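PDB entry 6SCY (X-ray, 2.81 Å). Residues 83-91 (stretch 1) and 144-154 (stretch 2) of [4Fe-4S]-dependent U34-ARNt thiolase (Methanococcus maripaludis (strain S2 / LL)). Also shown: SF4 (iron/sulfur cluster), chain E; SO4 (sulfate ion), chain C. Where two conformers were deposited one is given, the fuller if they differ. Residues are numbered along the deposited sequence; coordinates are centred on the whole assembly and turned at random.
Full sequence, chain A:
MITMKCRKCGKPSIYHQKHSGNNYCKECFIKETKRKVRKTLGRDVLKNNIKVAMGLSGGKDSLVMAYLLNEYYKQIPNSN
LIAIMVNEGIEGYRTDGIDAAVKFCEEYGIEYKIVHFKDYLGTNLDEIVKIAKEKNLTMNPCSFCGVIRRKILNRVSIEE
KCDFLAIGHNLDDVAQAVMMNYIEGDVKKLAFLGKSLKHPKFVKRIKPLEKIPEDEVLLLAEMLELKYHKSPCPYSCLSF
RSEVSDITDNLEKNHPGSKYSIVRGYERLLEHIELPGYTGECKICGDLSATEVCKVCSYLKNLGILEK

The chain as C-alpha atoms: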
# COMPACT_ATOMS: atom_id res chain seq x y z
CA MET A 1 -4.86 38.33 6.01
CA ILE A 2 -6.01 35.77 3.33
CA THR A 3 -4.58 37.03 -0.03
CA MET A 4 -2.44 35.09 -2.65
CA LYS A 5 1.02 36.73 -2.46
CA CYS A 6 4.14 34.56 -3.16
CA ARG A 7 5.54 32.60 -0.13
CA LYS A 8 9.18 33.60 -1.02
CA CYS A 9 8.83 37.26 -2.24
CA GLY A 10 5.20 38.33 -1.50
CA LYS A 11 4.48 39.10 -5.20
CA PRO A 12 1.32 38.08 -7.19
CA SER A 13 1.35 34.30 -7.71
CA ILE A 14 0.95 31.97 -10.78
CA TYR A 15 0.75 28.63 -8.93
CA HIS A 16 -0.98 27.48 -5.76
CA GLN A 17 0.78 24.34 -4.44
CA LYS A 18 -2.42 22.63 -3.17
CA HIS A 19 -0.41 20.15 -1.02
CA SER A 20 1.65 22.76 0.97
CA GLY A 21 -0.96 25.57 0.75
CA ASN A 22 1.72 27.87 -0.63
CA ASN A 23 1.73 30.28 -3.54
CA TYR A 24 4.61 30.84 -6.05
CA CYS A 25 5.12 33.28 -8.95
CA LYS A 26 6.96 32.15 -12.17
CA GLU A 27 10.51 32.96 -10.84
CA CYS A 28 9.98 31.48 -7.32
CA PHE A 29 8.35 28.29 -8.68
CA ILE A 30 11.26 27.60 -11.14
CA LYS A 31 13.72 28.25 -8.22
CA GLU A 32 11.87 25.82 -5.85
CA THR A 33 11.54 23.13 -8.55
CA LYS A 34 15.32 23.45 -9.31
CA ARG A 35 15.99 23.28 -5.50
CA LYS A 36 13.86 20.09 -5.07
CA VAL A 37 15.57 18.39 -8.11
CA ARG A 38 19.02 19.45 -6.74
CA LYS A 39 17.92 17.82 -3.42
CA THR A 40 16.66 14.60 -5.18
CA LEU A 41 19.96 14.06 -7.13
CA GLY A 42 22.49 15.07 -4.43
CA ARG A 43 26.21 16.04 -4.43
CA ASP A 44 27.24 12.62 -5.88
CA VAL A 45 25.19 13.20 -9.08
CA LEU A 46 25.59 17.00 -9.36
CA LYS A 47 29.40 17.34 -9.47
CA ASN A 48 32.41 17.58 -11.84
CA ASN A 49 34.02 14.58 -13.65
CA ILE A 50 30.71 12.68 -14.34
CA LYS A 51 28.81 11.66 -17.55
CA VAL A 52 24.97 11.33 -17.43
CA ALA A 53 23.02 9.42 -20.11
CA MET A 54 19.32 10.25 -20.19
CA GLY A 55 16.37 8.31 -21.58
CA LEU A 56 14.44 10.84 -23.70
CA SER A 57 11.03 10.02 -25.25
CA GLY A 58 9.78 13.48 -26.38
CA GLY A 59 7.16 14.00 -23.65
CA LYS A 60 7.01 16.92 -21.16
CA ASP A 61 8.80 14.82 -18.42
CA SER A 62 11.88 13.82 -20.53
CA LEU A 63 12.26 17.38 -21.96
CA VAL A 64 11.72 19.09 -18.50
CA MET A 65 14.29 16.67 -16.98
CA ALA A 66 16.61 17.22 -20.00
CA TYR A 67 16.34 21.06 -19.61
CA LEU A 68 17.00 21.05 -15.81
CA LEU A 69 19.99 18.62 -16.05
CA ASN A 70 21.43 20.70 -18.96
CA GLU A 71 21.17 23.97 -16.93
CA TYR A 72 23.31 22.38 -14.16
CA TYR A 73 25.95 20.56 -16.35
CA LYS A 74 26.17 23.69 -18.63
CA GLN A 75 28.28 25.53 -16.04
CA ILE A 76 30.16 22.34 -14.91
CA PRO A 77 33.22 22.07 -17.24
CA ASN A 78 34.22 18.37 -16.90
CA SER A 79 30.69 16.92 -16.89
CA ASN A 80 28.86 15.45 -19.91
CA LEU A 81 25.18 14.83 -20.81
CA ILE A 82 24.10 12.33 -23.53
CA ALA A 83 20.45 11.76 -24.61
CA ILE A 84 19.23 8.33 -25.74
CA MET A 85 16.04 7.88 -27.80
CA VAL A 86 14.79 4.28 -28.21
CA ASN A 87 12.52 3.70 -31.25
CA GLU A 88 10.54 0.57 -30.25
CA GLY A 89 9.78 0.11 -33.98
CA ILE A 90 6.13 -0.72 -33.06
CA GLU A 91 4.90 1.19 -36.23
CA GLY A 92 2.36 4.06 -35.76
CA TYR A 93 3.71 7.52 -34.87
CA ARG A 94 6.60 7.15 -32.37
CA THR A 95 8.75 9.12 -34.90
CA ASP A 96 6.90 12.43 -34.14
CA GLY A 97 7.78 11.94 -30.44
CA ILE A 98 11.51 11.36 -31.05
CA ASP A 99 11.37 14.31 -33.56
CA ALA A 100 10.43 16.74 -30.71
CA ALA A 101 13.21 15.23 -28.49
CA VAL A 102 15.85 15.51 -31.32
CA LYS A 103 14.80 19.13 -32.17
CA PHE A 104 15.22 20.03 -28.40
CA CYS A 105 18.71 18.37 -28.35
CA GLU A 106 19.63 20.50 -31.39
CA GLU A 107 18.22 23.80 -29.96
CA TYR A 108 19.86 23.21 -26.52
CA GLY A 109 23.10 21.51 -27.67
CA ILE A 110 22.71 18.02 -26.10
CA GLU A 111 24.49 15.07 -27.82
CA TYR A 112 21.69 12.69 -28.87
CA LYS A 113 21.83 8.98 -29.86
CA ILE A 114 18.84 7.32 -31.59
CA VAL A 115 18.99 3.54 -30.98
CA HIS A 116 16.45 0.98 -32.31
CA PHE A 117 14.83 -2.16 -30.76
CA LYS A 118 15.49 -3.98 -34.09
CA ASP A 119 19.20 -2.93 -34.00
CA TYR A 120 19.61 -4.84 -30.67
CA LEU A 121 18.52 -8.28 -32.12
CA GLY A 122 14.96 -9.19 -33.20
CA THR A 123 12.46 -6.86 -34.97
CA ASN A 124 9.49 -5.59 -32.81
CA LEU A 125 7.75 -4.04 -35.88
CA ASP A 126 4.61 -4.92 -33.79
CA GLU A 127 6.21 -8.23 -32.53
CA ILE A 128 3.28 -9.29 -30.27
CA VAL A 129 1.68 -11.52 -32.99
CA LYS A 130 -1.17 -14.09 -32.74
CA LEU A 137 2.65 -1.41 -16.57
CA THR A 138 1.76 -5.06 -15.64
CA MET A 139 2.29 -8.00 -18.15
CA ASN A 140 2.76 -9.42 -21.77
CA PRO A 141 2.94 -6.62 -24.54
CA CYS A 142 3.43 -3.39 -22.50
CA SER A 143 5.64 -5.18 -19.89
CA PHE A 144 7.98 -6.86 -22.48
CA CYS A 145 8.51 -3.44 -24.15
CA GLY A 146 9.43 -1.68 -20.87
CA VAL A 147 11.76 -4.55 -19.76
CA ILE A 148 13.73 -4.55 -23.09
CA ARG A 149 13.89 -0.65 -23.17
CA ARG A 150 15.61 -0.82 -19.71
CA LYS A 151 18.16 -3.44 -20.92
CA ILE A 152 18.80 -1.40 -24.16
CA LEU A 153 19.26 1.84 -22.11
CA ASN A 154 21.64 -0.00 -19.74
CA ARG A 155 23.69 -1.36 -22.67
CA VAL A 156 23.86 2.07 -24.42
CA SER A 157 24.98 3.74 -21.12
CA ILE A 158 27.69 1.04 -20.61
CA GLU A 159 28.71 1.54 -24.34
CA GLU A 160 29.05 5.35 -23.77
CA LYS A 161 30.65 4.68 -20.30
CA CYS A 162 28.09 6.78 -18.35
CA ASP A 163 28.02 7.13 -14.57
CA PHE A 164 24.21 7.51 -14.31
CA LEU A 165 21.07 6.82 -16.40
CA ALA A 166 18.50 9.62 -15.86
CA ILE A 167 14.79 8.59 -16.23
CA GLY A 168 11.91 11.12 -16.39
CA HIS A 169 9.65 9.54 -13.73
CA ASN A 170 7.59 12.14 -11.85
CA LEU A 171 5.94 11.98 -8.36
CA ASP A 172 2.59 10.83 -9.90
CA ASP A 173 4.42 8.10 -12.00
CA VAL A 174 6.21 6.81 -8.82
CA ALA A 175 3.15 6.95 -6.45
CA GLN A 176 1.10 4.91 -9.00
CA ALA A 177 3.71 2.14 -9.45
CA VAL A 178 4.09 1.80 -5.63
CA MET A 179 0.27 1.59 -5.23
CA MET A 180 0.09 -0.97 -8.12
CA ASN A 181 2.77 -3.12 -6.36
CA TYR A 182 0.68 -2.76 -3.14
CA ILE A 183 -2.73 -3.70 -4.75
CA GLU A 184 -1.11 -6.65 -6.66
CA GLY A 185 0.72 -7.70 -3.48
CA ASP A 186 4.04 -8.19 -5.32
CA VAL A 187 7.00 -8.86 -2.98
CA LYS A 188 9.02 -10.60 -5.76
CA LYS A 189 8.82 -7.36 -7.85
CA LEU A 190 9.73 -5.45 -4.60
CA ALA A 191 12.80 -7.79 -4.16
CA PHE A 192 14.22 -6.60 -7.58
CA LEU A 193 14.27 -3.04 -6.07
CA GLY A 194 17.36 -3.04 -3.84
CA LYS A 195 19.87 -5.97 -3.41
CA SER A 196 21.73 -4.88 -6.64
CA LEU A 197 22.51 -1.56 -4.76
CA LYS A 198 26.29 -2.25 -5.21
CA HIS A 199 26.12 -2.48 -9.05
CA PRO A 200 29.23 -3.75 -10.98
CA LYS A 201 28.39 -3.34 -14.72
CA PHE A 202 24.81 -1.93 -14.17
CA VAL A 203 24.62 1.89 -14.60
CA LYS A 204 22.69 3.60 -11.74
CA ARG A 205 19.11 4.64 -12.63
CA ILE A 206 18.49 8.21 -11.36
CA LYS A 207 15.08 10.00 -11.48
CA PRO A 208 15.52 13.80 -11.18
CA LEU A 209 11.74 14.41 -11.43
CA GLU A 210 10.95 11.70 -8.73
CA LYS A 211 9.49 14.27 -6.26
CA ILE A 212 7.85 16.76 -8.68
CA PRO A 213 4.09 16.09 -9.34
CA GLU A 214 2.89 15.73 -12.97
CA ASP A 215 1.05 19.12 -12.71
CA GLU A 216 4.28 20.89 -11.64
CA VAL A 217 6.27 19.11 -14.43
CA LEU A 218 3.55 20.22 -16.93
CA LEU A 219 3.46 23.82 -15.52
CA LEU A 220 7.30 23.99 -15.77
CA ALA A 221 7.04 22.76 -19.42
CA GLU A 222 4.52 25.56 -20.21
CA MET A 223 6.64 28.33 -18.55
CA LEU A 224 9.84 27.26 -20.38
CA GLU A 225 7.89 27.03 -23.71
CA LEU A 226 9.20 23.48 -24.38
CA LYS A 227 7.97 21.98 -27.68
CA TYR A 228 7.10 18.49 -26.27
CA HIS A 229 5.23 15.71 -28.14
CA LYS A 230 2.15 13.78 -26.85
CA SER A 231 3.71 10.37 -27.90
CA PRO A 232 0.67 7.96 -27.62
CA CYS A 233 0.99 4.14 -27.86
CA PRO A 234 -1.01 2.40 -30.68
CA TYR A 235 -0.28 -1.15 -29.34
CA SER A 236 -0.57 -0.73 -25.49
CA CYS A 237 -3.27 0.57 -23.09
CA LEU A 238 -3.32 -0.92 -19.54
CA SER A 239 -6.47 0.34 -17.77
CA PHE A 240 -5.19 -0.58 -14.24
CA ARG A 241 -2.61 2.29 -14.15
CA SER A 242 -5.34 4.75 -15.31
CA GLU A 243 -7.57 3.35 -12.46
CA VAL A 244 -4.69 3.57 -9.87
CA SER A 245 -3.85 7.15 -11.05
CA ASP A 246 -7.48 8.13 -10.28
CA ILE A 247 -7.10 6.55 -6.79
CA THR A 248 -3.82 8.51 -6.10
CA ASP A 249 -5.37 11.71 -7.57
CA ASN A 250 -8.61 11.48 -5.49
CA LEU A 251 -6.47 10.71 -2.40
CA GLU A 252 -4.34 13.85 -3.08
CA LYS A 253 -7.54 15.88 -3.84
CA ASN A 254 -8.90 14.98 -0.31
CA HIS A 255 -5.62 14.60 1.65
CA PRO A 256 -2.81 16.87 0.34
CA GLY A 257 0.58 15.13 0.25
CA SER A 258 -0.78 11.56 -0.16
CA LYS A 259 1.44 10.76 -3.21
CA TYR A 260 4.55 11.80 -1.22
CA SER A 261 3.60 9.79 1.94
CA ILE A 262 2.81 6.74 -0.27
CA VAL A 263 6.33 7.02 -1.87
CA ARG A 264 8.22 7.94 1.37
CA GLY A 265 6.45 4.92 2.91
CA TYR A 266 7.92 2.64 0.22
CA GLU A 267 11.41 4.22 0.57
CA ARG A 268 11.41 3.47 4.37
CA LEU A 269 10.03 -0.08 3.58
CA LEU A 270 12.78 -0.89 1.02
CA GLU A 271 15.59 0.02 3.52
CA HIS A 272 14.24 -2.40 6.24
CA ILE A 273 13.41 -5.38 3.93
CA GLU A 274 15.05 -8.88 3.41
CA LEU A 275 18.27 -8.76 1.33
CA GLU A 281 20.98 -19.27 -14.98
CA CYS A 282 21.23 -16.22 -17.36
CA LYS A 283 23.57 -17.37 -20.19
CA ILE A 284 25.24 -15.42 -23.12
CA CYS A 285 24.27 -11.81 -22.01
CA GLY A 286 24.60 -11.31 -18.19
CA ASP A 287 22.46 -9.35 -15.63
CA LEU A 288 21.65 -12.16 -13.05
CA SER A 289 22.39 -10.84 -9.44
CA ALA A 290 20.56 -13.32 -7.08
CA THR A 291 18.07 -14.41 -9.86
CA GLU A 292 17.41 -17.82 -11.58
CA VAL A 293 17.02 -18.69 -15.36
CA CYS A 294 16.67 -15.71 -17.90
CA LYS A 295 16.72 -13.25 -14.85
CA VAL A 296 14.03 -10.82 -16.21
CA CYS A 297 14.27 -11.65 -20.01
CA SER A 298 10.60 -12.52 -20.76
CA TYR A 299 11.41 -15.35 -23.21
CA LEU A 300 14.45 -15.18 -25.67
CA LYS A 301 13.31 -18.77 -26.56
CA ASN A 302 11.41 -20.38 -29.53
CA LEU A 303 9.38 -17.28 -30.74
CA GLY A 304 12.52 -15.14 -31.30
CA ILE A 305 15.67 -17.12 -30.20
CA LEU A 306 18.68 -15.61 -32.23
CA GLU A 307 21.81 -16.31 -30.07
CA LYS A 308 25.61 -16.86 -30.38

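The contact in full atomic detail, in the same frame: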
# COMPACT_ATOMS: atom_id res chain seq x y z
N ALA A 83 21.87 12.13 -24.55
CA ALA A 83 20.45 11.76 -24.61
C ALA A 83 20.26 10.54 -25.48
O ALA A 83 20.81 10.48 -26.57
CB ALA A 83 19.62 12.92 -25.14
N ILE A 84 19.50 9.56 -24.99
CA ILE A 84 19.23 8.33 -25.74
C ILE A 84 17.75 8.19 -26.03
O ILE A 84 16.93 8.14 -25.10
CB ILE A 84 19.79 7.03 -25.07
CG1 ILE A 84 21.19 7.21 -24.47
CG2 ILE A 84 19.75 5.87 -26.07
CD1 ILE A 84 21.36 6.49 -23.14
N MET A 85 17.41 8.08 -27.33
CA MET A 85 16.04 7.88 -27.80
C MET A 85 15.93 6.45 -28.32
O MET A 85 16.74 6.04 -29.16
CB MET A 85 15.68 8.88 -28.90
CG MET A 85 15.60 10.31 -28.44
SD MET A 85 17.22 11.10 -28.54
CE MET A 85 16.73 12.77 -28.73
N VAL A 86 14.96 5.68 -27.81
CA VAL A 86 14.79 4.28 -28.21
C VAL A 86 13.53 4.09 -29.06
O VAL A 86 12.43 4.08 -28.51
CB VAL A 86 14.87 3.28 -27.02
CG1 VAL A 86 14.98 1.85 -27.51
CG2 VAL A 86 16.03 3.60 -26.09
N ASN A 87 13.67 3.94 -30.39
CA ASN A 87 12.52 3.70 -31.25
C ASN A 87 12.17 2.22 -31.14
O ASN A 87 12.90 1.36 -31.64
CB ASN A 87 12.78 4.09 -32.71
CG ASN A 87 11.73 3.61 -33.69
OD1 ASN A 87 10.52 3.61 -33.43
ND2 ASN A 87 12.19 3.16 -34.85
N GLU A 88 11.04 1.94 -30.47
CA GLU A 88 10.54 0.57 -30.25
C GLU A 88 10.21 -0.15 -31.56
O GLU A 88 10.10 -1.38 -31.57
CB GLU A 88 9.36 0.56 -29.27
CG GLU A 88 9.74 0.95 -27.86
CD GLU A 88 9.22 2.28 -27.35
OE1 GLU A 88 8.77 3.11 -28.16
OE2 GLU A 88 9.27 2.49 -26.11
N GLY A 89 10.08 0.62 -32.65
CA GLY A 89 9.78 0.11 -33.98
C GLY A 89 8.36 -0.41 -34.14
O GLY A 89 8.02 -0.91 -35.21
N ILE A 90 7.53 -0.28 -33.08
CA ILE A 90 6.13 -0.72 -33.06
C ILE A 90 5.27 0.29 -33.85
O ILE A 90 4.43 0.98 -33.27
CB ILE A 90 5.61 -1.02 -31.61
CG1 ILE A 90 6.69 -1.69 -30.71
CG2 ILE A 90 4.33 -1.88 -31.65
CD1 ILE A 90 6.36 -1.74 -29.18
N GLU A 91 5.54 0.37 -35.18
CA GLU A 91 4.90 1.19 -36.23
C GLU A 91 4.34 2.54 -35.72
O GLU A 91 5.02 3.24 -34.95
CB GLU A 91 3.83 0.35 -36.96
CG GLU A 91 3.82 0.52 -38.47
CD GLU A 91 2.73 -0.27 -39.18
OE1 GLU A 91 1.54 -0.08 -38.84
OE2 GLU A 91 3.07 -1.06 -40.08
N PHE A 144 6.83 -6.41 -21.67
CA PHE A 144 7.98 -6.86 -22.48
C PHE A 144 8.71 -5.68 -23.11
O PHE A 144 9.94 -5.69 -23.16
CB PHE A 144 7.55 -7.89 -23.54
CG PHE A 144 8.63 -8.31 -24.51
CD1 PHE A 144 9.69 -9.10 -24.09
CD2 PHE A 144 8.57 -7.93 -25.84
CE1 PHE A 144 10.68 -9.50 -24.99
CE2 PHE A 144 9.57 -8.32 -26.74
CZ PHE A 144 10.62 -9.10 -26.31
N CYS A 145 7.95 -4.66 -23.56
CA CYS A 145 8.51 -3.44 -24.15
C CYS A 145 9.32 -2.63 -23.14
O CYS A 145 10.43 -2.19 -23.47
CB CYS A 145 7.41 -2.61 -24.79
SG CYS A 145 8.00 -1.05 -25.49
N GLY A 146 8.78 -2.42 -21.94
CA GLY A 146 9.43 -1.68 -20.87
C GLY A 146 10.68 -2.36 -20.34
O GLY A 146 11.66 -1.67 -20.02
N VAL A 147 10.65 -3.71 -20.25
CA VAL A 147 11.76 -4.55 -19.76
C VAL A 147 12.95 -4.46 -20.72
O VAL A 147 14.07 -4.21 -20.27
CB VAL A 147 11.31 -6.01 -19.46
CG1 VAL A 147 12.50 -6.94 -19.22
CG2 VAL A 147 10.36 -6.06 -18.26
N ILE A 148 12.71 -4.63 -22.04
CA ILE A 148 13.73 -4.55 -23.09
C ILE A 148 14.34 -3.13 -23.12
O ILE A 148 15.56 -3.03 -23.04
CB ILE A 148 13.21 -5.05 -24.47
CG1 ILE A 148 12.86 -6.58 -24.44
CG2 ILE A 148 14.17 -4.69 -25.63
CD1 ILE A 148 13.98 -7.70 -24.80
N ARG A 149 13.49 -2.06 -23.18
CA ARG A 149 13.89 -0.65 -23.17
C ARG A 149 14.95 -0.38 -22.10
O ARG A 149 15.95 0.29 -22.37
CB ARG A 149 12.65 0.26 -22.97
CG ARG A 149 12.94 1.76 -23.00
CD ARG A 149 11.72 2.59 -23.35
NE ARG A 149 10.77 2.71 -22.23
CZ ARG A 149 9.60 2.09 -22.17
NH1 ARG A 149 9.21 1.30 -23.16
NH2 ARG A 149 8.81 2.26 -21.12
N ARG A 150 14.73 -0.92 -20.87
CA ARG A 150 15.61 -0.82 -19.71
C ARG A 150 16.97 -1.48 -20.01
O ARG A 150 18.00 -0.86 -19.75
CB ARG A 150 14.94 -1.45 -18.46
CG ARG A 150 15.87 -1.65 -17.27
CD ARG A 150 15.18 -1.47 -15.94
NE ARG A 150 16.06 -1.85 -14.83
CZ ARG A 150 15.63 -2.23 -13.63
NH1 ARG A 150 14.33 -2.28 -13.37
NH2 ARG A 150 16.50 -2.56 -12.69
N LYS A 151 16.95 -2.70 -20.57
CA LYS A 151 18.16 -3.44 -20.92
C LYS A 151 18.94 -2.76 -22.06
O LYS A 151 20.17 -2.78 -22.05
CB LYS A 151 17.85 -4.91 -21.22
CG LYS A 151 19.07 -5.82 -21.13
CD LYS A 151 18.75 -7.23 -20.61
CE LYS A 151 19.85 -8.23 -20.92
NZ LYS A 151 21.15 -7.89 -20.27
N ILE A 152 18.21 -2.13 -23.03
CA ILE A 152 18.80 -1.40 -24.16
C ILE A 152 19.49 -0.15 -23.61
O ILE A 152 20.66 0.08 -23.92
CB ILE A 152 17.75 -1.05 -25.26
CG1 ILE A 152 17.03 -2.30 -25.86
CG2 ILE A 152 18.34 -0.18 -26.37
CD1 ILE A 152 17.84 -3.60 -26.10
N LEU A 153 18.76 0.62 -22.76
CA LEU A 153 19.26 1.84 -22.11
C LEU A 153 20.47 1.58 -21.23
O LEU A 153 21.33 2.45 -21.14
CB LEU A 153 18.17 2.56 -21.30
CG LEU A 153 17.25 3.52 -22.04
CD1 LEU A 153 16.41 4.31 -21.05
CD2 LEU A 153 18.03 4.50 -22.91
N ASN A 154 20.53 0.40 -20.59
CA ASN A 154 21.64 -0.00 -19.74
C ASN A 154 22.85 -0.32 -20.60
O ASN A 154 23.97 0.04 -20.25
CB ASN A 154 21.25 -1.19 -18.85
CG ASN A 154 22.36 -1.77 -18.01
OD1 ASN A 154 22.88 -1.15 -17.08
ND2 ASN A 154 22.74 -2.99 -18.33
FE1 SF4 E . 3.89 -0.26 -23.33
FE2 SF4 E . 6.17 -0.08 -24.85
FE3 SF4 E . 5.23 2.14 -23.54
FE4 SF4 E . 3.86 1.14 -25.70
S1 SF4 E . 5.97 2.04 -25.71
S2 SF4 E . 2.95 1.81 -23.70
S3 SF4 E . 4.20 -1.12 -25.44
S4 SF4 E . 6.02 0.20 -22.58
S SO4 C . 11.05 3.37 -18.69
O1 SO4 C . 12.14 4.21 -19.17
O2 SO4 C . 9.77 3.97 -19.05
O3 SO4 C . 11.14 3.23 -17.24
O4 SO4 C . 11.16 2.05 -19.31

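Residues 83-87 form the end of a β-strand that gives way to a loop at Glu-88, whereas residues 144-154 lie within a longer helix. The two elements run roughly antiparallel, with 142° between their N-to-C directions and a closest axial approach of 9.8 Å. Ile-84 therefore lies beside Leu-153, Val-86 beside Arg-149 and Glu-88 beside Cys-145, so that two residues of extended strand match about one turn of helix. Regular i to i+4 backbone hydrogen bonds hold the helix, including Leu-153 N to Arg-149 O at 2.9 Å. No hydrogen bond crosses between the stretches; side chains make the contact, burying 354 Å² in total.

Strand alternation directs the CA-to-CB bonds of Ile-84 and Val-86 toward the helix and that of Met-85 away. At this end the packing is apolar. Leu-153 starts sideways, but its end comes nearer, bringing CD2 to 3.8 Å from Ile-84 CB and 3.9 Å from Val-86 CG2. The other methyl of Val-86, CG1, lies 4.1 Å from Ile-152 CG2, so the valine spans two successive helix residues.

Beyond the strand, the contact becomes polar and meets the iron-sulfur cluster. Cys-145 SG binds SF4 FE2 at 2.2 Å and also packs against Glu-88 CG at 3.6 Å and Ile-90 CD1 at 4.1 Å. One turn along the helix, Arg-149 reaches back toward the cluster, and its NH1 forms a salt bridge with Glu-88 OE2 at 3.2 Å, pairing opposite charges across the stretches. The same NH1 lies 3.4 Å from SF4 S4, while Arg-149 NH2 donates a nearly linear hydrogen bond to SO4 O2 at 2.9 Å. On the loop, Gly-89 has a positive phi of 71°, which favours glycine, and its N makes a weak hydrogen bond to Asn-87 OD1 at 3.1 Å.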